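Local structure of ALDH21) (Physcomitrella patens subsp. patens, 5MZ5) at the interface of chains A and B. The protein oxidises succinic semialdehyde to succinate with NADP+ as the hydride acceptor, as a member of the aldehyde dehydrogenase family. Numbering follows the deposited sequence. Chains: chain A/B, ALDH21).

Contact 1: the interface of chains A and B. Residues chain A 507-510, 512; chain B 468.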
loop_
_atom_site.group_PDB
_atom_site.type_symbol
_atom_site.label_atom_id
_atom_site.label_comp_id
_atom_site.label_asym_id
_atom_site.label_seq_id
_atom_site.Cartn_x
_atom_site.Cartn_y
_atom_site.Cartn_z
ATOM N N LEU A 507 -2.988 -8.716 -15.839
ATOM C CA LEU A 507 -2.686 -8.569 -17.256
ATOM C C LEU A 507 -1.159 -8.675 -17.327
ATOM O O LEU A 507 -0.455 -7.779 -16.852
ATOM C CB LEU A 507 -3.180 -7.204 -17.823
ATOM C CG LEU A 507 -2.951 -6.979 -19.316
ATOM C CD1 LEU A 507 -3.760 -7.993 -20.178
ATOM C CD2 LEU A 507 -3.260 -5.514 -19.711
ATOM N N VAL A 508 -0.658 -9.813 -17.814
ATOM C CA VAL A 508 0.775 -10.069 -17.953
ATOM C C VAL A 508 1.137 -9.585 -19.347
ATOM O O VAL A 508 0.602 -10.070 -20.328
ATOM C CB VAL A 508 1.174 -11.557 -17.693
ATOM C CG1 VAL A 508 2.675 -11.776 -17.913
ATOM C CG2 VAL A 508 0.748 -12.016 -16.295
ATOM N N MET A 509 2.005 -8.586 -19.415
ATOM C CA MET A 509 2.365 -7.897 -20.646
ATOM C C MET A 509 3.798 -8.158 -21.066
ATOM O O MET A 509 4.740 -7.784 -20.365
ATOM C CB MET A 509 2.120 -6.381 -20.470
ATOM C CG MET A 509 0.764 -6.038 -19.846
ATOM S SD MET A 509 0.729 -4.345 -19.188
ATOM C CE MET A 509 0.443 -3.477 -20.619
ATOM N N ARG A 510 3.952 -8.774 -22.234
ATOM C CA ARG A 510 5.230 -9.122 -22.843
ATOM C C ARG A 510 5.679 -8.063 -23.857
ATOM O O ARG A 510 5.051 -7.891 -24.904
ATOM C CB ARG A 510 5.155 -10.537 -23.439
ATOM C CG ARG A 510 6.030 -10.826 -24.670
ATOM C CD ARG A 510 7.232 -11.687 -24.413
ATOM N NE ARG A 510 6.945 -12.918 -23.666
ATOM C CZ ARG A 510 7.831 -13.496 -22.862
ATOM N NH1 ARG A 510 9.051 -12.999 -22.747
ATOM N NH2 ARG A 510 7.504 -14.575 -22.171
ATOM N N VAL A 512 5.447 -4.823 -23.980
ATOM C CA VAL A 512 4.461 -3.800 -24.357
ATOM C C VAL A 512 5.181 -2.431 -24.285
ATOM O O VAL A 512 5.812 -2.100 -23.281
ATOM C CB VAL A 512 3.158 -3.892 -23.518
ATOM C CG1 VAL A 512 2.259 -2.687 -23.749
ATOM C CG2 VAL A 512 2.396 -5.184 -23.839
ATOM N N LEU B 468 -0.876 -11.056 -22.429
ATOM C CA LEU B 468 -0.864 -10.153 -23.561
ATOM C C LEU B 468 0.410 -10.303 -24.365
ATOM O O LEU B 468 1.497 -10.062 -23.859
ATOM C CB LEU B 468 -1.129 -8.702 -23.093
ATOM C CG LEU B 468 -1.123 -7.556 -24.119
ATOM C CD1 LEU B 468 -2.094 -7.802 -25.258
ATOM C CD2 LEU B 468 -1.430 -6.231 -23.438
#
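The amide N of B:Leu468 donates to the carbonyl O of A:Val508 at 2.8 Å, a short backbone bond between the chains. Its companion runs from the amide N of A:Arg510 to the carbonyl O of B:Leu468 over 3.2 Å. Between them they make a parallel beta bridge pairing A:Met509 with B:Leu468, so strand 502-510 of one subunit is added to strand 465-468 of the other, the intersubunit strand pairing familiar from the aldehyde dehydrogenase family, in which the oligomerisation arm extends the partner's sheet. Both bonds are straight, with 170° and 166° at the hydrogen.

Most of the surface hidden in this patch belongs to B:Leu468, and its side chain meets chain A lightly. Its CB lies 3.5 Å from the carbonyl O of A:Val508. The same CB is 4.0 Å from CD1 of A:Leu507, and the two leucines approach at a slant. Further out, the CD2 methyl reaches CG2 of A:Val512 at 4.0 Å, the side chains crossing at about a right angle. In B:Leu468 CG stands opposite the backbone N (chi1 178°), which carries the isobutyl group away from its own amide and toward A:Val512, in the loop that follows the strand. CB of A:Arg510 also rests 3.7 Å from the carbonyl O of B:Leu468.

Contact 2: the interface of chains A and B. Residues chain A 303, 307, 469-470, 474; chain B 170, 508, 510.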
loop_
_atom_site.group_PDB
_atom_site.type_symbol
_atom_site.label_atom_id
_atom_site.label_comp_id
_atom_site.label_asym_id
_atom_site.label_seq_id
_atom_site.Cartn_x
_atom_site.Cartn_y
_atom_site.Cartn_z
ATOM N N TYR A 303 -13.989 5.390 35.076
ATOM C CA TYR A 303 -14.004 5.160 33.643
ATOM C C TYR A 303 -13.892 3.667 33.314
ATOM O O TYR A 303 -14.587 3.211 32.415
ATOM C CB TYR A 303 -12.917 5.972 32.917
ATOM C CG TYR A 303 -13.071 5.911 31.416
ATOM C CD1 TYR A 303 -13.985 6.730 30.755
ATOM C CD2 TYR A 303 -12.360 4.984 30.659
ATOM C CE1 TYR A 303 -14.165 6.647 29.374
ATOM C CE2 TYR A 303 -12.509 4.916 29.275
ATOM C CZ TYR A 303 -13.421 5.742 28.638
ATOM O OH TYR A 303 -13.624 5.660 27.284
ATOM N N ARG A 307 -16.808 1.380 31.297
ATOM C CA ARG A 307 -16.501 0.626 30.074
ATOM C C ARG A 307 -16.772 -0.854 30.245
ATOM O O ARG A 307 -17.218 -1.501 29.299
ATOM C CB ARG A 307 -15.070 0.908 29.585
ATOM C CG ARG A 307 -14.833 2.395 29.267
ATOM C CD ARG A 307 -15.238 2.781 27.868
ATOM N NE ARG A 307 -16.673 3.007 27.730
ATOM C CZ ARG A 307 -17.353 2.840 26.597
ATOM N NH1 ARG A 307 -16.735 2.416 25.497
ATOM N NH2 ARG A 307 -18.657 3.088 26.558
ATOM N N ASN A 469 -7.472 -0.825 26.665
ATOM C CA ASN A 469 -8.026 0.160 27.612
ATOM C C ASN A 469 -9.483 0.542 27.279
ATOM O O ASN A 469 -9.918 1.691 27.365
ATOM C CB ASN A 469 -7.088 1.361 27.787
ATOM C CG ASN A 469 -5.812 0.892 28.434
ATOM O OD1 ASN A 469 -5.816 -0.077 29.187
ATOM N ND2 ASN A 469 -4.683 1.488 28.092
ATOM N N ASP A 470 -10.232 -0.492 26.931
ATOM C CA ASP A 470 -11.670 -0.535 26.717
ATOM C C ASP A 470 -12.022 -2.023 26.728
ATOM O O ASP A 470 -11.128 -2.880 26.643
ATOM C CB ASP A 470 -12.139 0.197 25.430
ATOM C CG ASP A 470 -13.600 0.656 25.445
ATOM O OD1 ASP A 470 -14.408 0.074 26.207
ATOM O OD2 ASP A 470 -13.934 1.589 24.696
ATOM N N LEU A 474 -16.083 -3.070 21.885
ATOM C CA LEU A 474 -15.792 -1.967 20.983
ATOM C C LEU A 474 -15.597 -2.394 19.528
ATOM O O LEU A 474 -14.814 -3.291 19.233
ATOM C CB LEU A 474 -14.591 -1.154 21.498
ATOM C CG LEU A 474 -14.175 0.102 20.708
ATOM C CD1 LEU A 474 -15.285 1.160 20.704
ATOM C CD2 LEU A 474 -12.897 0.692 21.293
ATOM N N LEU B 170 -9.472 7.039 19.233
ATOM C CA LEU B 170 -9.238 5.668 18.790
ATOM C C LEU B 170 -8.257 5.579 17.645
ATOM O O LEU B 170 -8.290 6.380 16.700
ATOM C CB LEU B 170 -10.550 4.939 18.445
ATOM C CG LEU B 170 -11.613 4.817 19.585
ATOM C CD1 LEU B 170 -12.805 4.023 19.140
ATOM C CD2 LEU B 170 -11.031 4.155 20.853
ATOM N N VAL B 508 -7.007 -2.276 18.860
ATOM C CA VAL B 508 -7.772 -1.033 18.905
ATOM C C VAL B 508 -7.358 -0.352 20.200
ATOM O O VAL B 508 -7.556 -0.913 21.276
ATOM C CB VAL B 508 -9.319 -1.217 18.765
ATOM C CG1 VAL B 508 -10.036 0.136 18.820
ATOM C CG2 VAL B 508 -9.674 -1.949 17.466
ATOM N N ARG B 510 -7.461 2.833 22.813
ATOM C CA ARG B 510 -8.248 3.926 23.369
ATOM C C ARG B 510 -7.381 4.870 24.207
ATOM O O ARG B 510 -6.870 4.479 25.266
ATOM C CB ARG B 510 -9.471 3.372 24.122
ATOM C CG ARG B 510 -10.003 4.211 25.283
ATOM C CD ARG B 510 -11.280 4.951 25.007
ATOM N NE ARG B 510 -12.339 4.121 24.424
ATOM C CZ ARG B 510 -13.281 4.621 23.634
ATOM N NH1 ARG B 510 -13.295 5.912 23.344
ATOM N NH2 ARG B 510 -14.202 3.832 23.112
#
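This is a charged part of a two-fold symmetric subunit interface, where the arm of one aldehyde dehydrogenase chain docks on the body of its neighbour; the same contact occurs again with the chains exchanged, so it ties the pair together twice. B:Arg510, on strand 502-510, reaches into chain A and forms a salt bridge from NH2 to the carboxylate OD2 of A:Asp470 at 2.8 Å. That bond arrives nearly along the C-O axis and is bent, 143° at the hydrogen; NE adds a weak bond to the same oxygen. A:Arg307, from helix 301-313, holds OD2 from within chain A: its NH1 lies 3.0 Å away, with the oxygen in its guanidinium plane and the syn lone pair in use. The two guanidinium planes are turned 81° against each other around their shared acceptor, whose negative charge would probably ease the closeness of the two positive groups. Bends at chi2 and chi3 (49°) turn the B:Arg510 chain toward the aspartate, CG passing 3.3 Å from the carbonyl O of A:Asn469 and CD 3.3 Å from the hydroxyl OH of A:Tyr303. A leucine in place of B:Arg510 would probably leave A:Asp470 without its mate from the other subunit and with A:Arg307 as its remaining charged partner here. On the apolar side A:Leu474 meets B:Leu170 tip to tip, and its CD2 packs 3.8 Å from CG1 of B:Val508.

Contact 3: the interface of chains A and B. Residues chain A 138-139, 142, 475, 477; chain B 164, 166-167.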
loop_
_atom_site.group_PDB
_atom_site.type_symbol
_atom_site.label_atom_id
_atom_site.label_comp_id
_atom_site.label_asym_id
_atom_site.label_seq_id
_atom_site.Cartn_x
_atom_site.Cartn_y
_atom_site.Cartn_z
ATOM N N THR A 138 -26.683 5.804 13.504
ATOM C CA THR A 138 -25.464 6.607 13.332
ATOM C C THR A 138 -24.339 5.738 12.774
ATOM O O THR A 138 -23.612 6.173 11.889
ATOM C CB THR A 138 -25.037 7.236 14.691
ATOM O OG1 THR A 138 -26.113 8.015 15.213
ATOM C CG2 THR A 138 -23.774 8.099 14.582
ATOM N N ARG A 139 -24.171 4.532 13.321
ATOM C CA ARG A 139 -23.128 3.625 12.873
ATOM C C ARG A 139 -23.406 3.129 11.449
ATOM O O ARG A 139 -22.455 2.938 10.694
ATOM C CB ARG A 139 -22.973 2.464 13.856
ATOM C CG ARG A 139 -22.223 2.856 15.133
ATOM C CD ARG A 139 -22.003 1.643 16.031
ATOM N NE ARG A 139 -21.175 0.650 15.356
ATOM C CZ ARG A 139 -21.122 -0.637 15.673
ATOM N NH1 ARG A 139 -21.829 -1.105 16.692
ATOM N NH2 ARG A 139 -20.370 -1.469 14.964
ATOM N N ASP A 142 -22.378 5.860 9.193
ATOM C CA ASP A 142 -20.918 5.803 9.063
ATOM C C ASP A 142 -20.470 4.690 8.109
ATOM O O ASP A 142 -19.524 4.891 7.361
ATOM C CB ASP A 142 -20.224 5.593 10.429
ATOM C CG ASP A 142 -20.284 6.738 11.429
ATOM O OD1 ASP A 142 -20.667 7.866 11.026
ATOM O OD2 ASP A 142 -19.946 6.506 12.618
ATOM N N ARG A 475 -16.325 -1.734 18.626
ATOM C CA ARG A 475 -16.193 -1.903 17.193
ATOM C C ARG A 475 -16.298 -0.568 16.451
ATOM O O ARG A 475 -17.301 0.138 16.581
ATOM C CB ARG A 475 -17.199 -2.915 16.613
ATOM C CG ARG A 475 -16.929 -3.168 15.106
ATOM C CD ARG A 475 -18.056 -3.896 14.420
ATOM N NE ARG A 475 -17.767 -4.100 13.000
ATOM C CZ ARG A 475 -18.541 -4.790 12.171
ATOM N NH1 ARG A 475 -19.676 -5.326 12.603
ATOM N NH2 ARG A 475 -18.173 -4.973 10.910
ATOM N N ASP A 477 -16.631 0.921 12.685
ATOM C CA ASP A 477 -17.191 0.389 11.441
ATOM C C ASP A 477 -16.186 0.316 10.262
ATOM O O ASP A 477 -16.490 -0.328 9.250
ATOM C CB ASP A 477 -18.472 1.137 11.080
ATOM C CG ASP A 477 -19.551 0.914 12.136
ATOM O OD1 ASP A 477 -20.126 -0.191 12.176
ATOM O OD2 ASP A 477 -19.749 1.808 12.974
ATOM N N SER B 164 -15.302 9.292 13.095
ATOM C CA SER B 164 -16.501 10.030 13.499
ATOM C C SER B 164 -16.329 10.396 14.970
ATOM O O SER B 164 -15.426 9.862 15.614
ATOM C CB SER B 164 -17.782 9.232 13.230
ATOM O OG SER B 164 -17.812 8.010 13.945
ATOM N N ARG B 166 -18.052 9.818 17.724
ATOM C CA ARG B 166 -18.245 8.707 18.669
ATOM C C ARG B 166 -16.973 7.850 18.817
ATOM O O ARG B 166 -16.784 7.199 19.846
ATOM C CB ARG B 166 -19.487 7.842 18.308
ATOM C CG ARG B 166 -19.554 7.380 16.845
ATOM C CD ARG B 166 -20.463 6.180 16.616
ATOM N NE ARG B 166 -19.628 4.992 16.442
ATOM C CZ ARG B 166 -19.601 3.941 17.256
ATOM N NH1 ARG B 166 -20.428 3.871 18.294
ATOM N NH2 ARG B 166 -18.770 2.936 17.019
ATOM N N ASN B 167 -16.078 7.901 17.802
ATOM C CA ASN B 167 -14.822 7.155 17.761
ATOM C C ASN B 167 -13.593 7.980 18.139
ATOM O O ASN B 167 -12.480 7.552 17.880
ATOM C CB ASN B 167 -14.654 6.502 16.399
ATOM C CG ASN B 167 -15.764 5.545 16.067
ATOM O OD1 ASN B 167 -16.064 4.613 16.818
ATOM N ND2 ASN B 167 -16.409 5.772 14.943
#
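Two arginines cross here, A:Arg139 from helix 130-151 and B:Arg166 from the 3-10 helix 165-167. Their side chains run at about a right angle, yet their guanidinium planes are only 16° from parallel. It is the aliphatic part of A:Arg139 that makes the contact: CD lies over one face of the B:Arg166 guanidinium, toward its rim and 3.5 Å from CZ. B:Arg166 is poorly ordered, so this overlap should be read with care.

A:Arg139 itself is fixed within its own chain. It grips A:Asp477 side-on, NE donating to OD2 at 3.0 Å in the guanidinium plane and almost straight (169° at the hydrogen), while NH2 reaches OD1 from above the carboxylate plane. The bend at chi3 (62°) swings NE round to that aspartate. An alanine in place of A:Arg139 would probably leave A:Asp477 without this paired grip and its carboxylate freer to turn, whereas any loss beneath B:Arg166 is doubtful.

One helical turn on, A:Asp142 accepts a hydrogen bond across the interface: the hydroxyl OG of B:Ser164 meets OD2 at 2.9 Å, from above the carboxylate plane.

A:Arg139 and A:Arg475 bind succinate in another structure of this protein, where they probably meet its carboxylates, so the contact sets the neighbouring subunit against that pocket and may help to keep it in shape.

Contact 4: the interface of chains A and B. Residues chain A 142, 146, 476, 478; chain B 161, 163-164, 167.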
loop_
_atom_site.group_PDB
_atom_site.type_symbol
_atom_site.label_atom_id
_atom_site.label_comp_id
_atom_site.label_asym_id
_atom_site.label_seq_id
_atom_site.Cartn_x
_atom_site.Cartn_y
_atom_site.Cartn_z
ATOM N N ASP A 142 -22.378 5.860 9.193
ATOM C CA ASP A 142 -20.918 5.803 9.063
ATOM C C ASP A 142 -20.470 4.690 8.109
ATOM O O ASP A 142 -19.524 4.891 7.361
ATOM C CB ASP A 142 -20.224 5.593 10.429
ATOM C CG ASP A 142 -20.284 6.738 11.429
ATOM O OD1 ASP A 142 -20.667 7.866 11.026
ATOM O OD2 ASP A 142 -19.946 6.506 12.618
ATOM N N VAL A 146 -18.415 5.318 4.800
ATOM C CA VAL A 146 -17.109 4.688 4.557
ATOM C C VAL A 146 -17.157 3.996 3.173
ATOM O O VAL A 146 -16.207 4.136 2.399
ATOM C CB VAL A 146 -16.671 3.699 5.687
ATOM C CG1 VAL A 146 -15.408 2.931 5.298
ATOM C CG2 VAL A 146 -16.455 4.428 7.014
ATOM N N VAL A 476 -15.277 -0.256 15.639
ATOM C CA VAL A 476 -15.279 0.891 14.738
ATOM C C VAL A 476 -15.678 0.287 13.385
ATOM O O VAL A 476 -15.126 -0.735 12.976
ATOM C CB VAL A 476 -13.937 1.672 14.687
ATOM C CG1 VAL A 476 -14.046 2.884 13.753
ATOM C CG2 VAL A 476 -13.528 2.122 16.087
ATOM N N SER A 478 -14.957 0.856 10.451
ATOM C CA SER A 478 -13.889 0.767 9.461
ATOM C C SER A 478 -12.816 -0.279 9.811
ATOM O O SER A 478 -11.954 -0.576 8.976
ATOM C CB SER A 478 -13.248 2.137 9.246
ATOM O OG SER A 478 -12.608 2.587 10.424
ATOM N N LEU B 161 -8.632 5.498 13.783
ATOM C CA LEU B 161 -9.942 4.890 13.977
ATOM C C LEU B 161 -10.989 5.923 14.401
ATOM O O LEU B 161 -12.172 5.606 14.507
ATOM C CB LEU B 161 -9.869 3.669 14.908
ATOM C CG LEU B 161 -9.303 2.376 14.280
ATOM C CD1 LEU B 161 -9.156 1.292 15.324
ATOM C CD2 LEU B 161 -10.197 1.854 13.105
ATOM N N ILE B 163 -12.844 8.084 12.934
ATOM C CA ILE B 163 -13.521 8.401 11.658
ATOM C C ILE B 163 -14.796 9.240 11.856
ATOM O O ILE B 163 -15.321 9.786 10.892
ATOM C CB ILE B 163 -13.793 7.113 10.816
ATOM C CG1 ILE B 163 -14.741 6.126 11.561
ATOM C CG2 ILE B 163 -12.471 6.459 10.402
ATOM C CD1 ILE B 163 -15.473 5.042 10.690
ATOM N N SER B 164 -15.302 9.292 13.095
ATOM C CA SER B 164 -16.501 10.030 13.499
ATOM C C SER B 164 -16.329 10.396 14.970
ATOM O O SER B 164 -15.426 9.862 15.614
ATOM C CB SER B 164 -17.782 9.232 13.230
ATOM O OG SER B 164 -17.812 8.010 13.945
ATOM N N ASN B 167 -16.078 7.901 17.802
ATOM C CA ASN B 167 -14.822 7.155 17.761
ATOM C C ASN B 167 -13.593 7.980 18.139
ATOM O O ASN B 167 -12.480 7.552 17.880
ATOM C CB ASN B 167 -14.654 6.502 16.399
ATOM C CG ASN B 167 -15.764 5.545 16.067
ATOM O OD1 ASN B 167 -16.064 4.613 16.818
ATOM N ND2 ASN B 167 -16.409 5.772 14.943
#
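In B:Ile163, chi1 of 62° sets CG1 between the backbone N and the carbonyl carbon, and chi2 of 161° extends the chain so that CD1 projects into chain A. A:Val476 has CG1 opposite its backbone N (chi1 -178°), which turns both methyls toward the loop of chain B. The result is a mainly apolar patch of the two-fold subunit interface, which probably helps to hold the pair together.

The isoleucine tip touches helix 130-151 and the loop at A:Ser478. CD1 lies 3.9 Å from CG2 of A:Val146 on the helix, the side chains crossing at about a right angle, and 3.9 Å from CB of A:Ser478. Farther back along the same side chain, CG1 meets CG1 of A:Val476 at 4.0 Å.

A:Val476 thus sits among B:Ile163, B:Leu161 and B:Asn167. Its CG1 also comes 3.4 Å from the carbonyl O of B:Leu161 and 4.0 Å from that residue's CD2. The side-chain amide of B:Asn167 approaches the same valine at a slant, with OD1 3.6 Å from CG2. CD2 of B:Leu161 goes on to the hydroxyl OG of A:Ser478, at 3.7 Å. These are van der Waals contacts beside the polar link between B:Ser164 and A:Asp142.

Chain B supplies the loop between strand 156-160 and strand 170-178, including the short 3-10 helix 165-167, and this segment lies against one flank of helix 130-151 and the loop of residues 476 and 478 in chain A.

Contacts 3 and 4 are neighbours, their C-alpha centres about 5 Å apart, and share A:Asp142, B:Ser164 and B:Asn167. Contact 2 lies about 14 Å from each. Contact 1 stands apart, about 49 Å from contact 2 and 39 Å from contact 4, yet strand 502-510 appears in both 1 and 2: chain A supplies it to contact 1 and chain B to contact 2. The symmetry of the interface therefore places each type of contact at both ends of the subunit pair. Contacts 3 and 4 are centred about 16 Å from the predicted active-site residue A:Glu285, so subunit pairing may support the catalytic pocket.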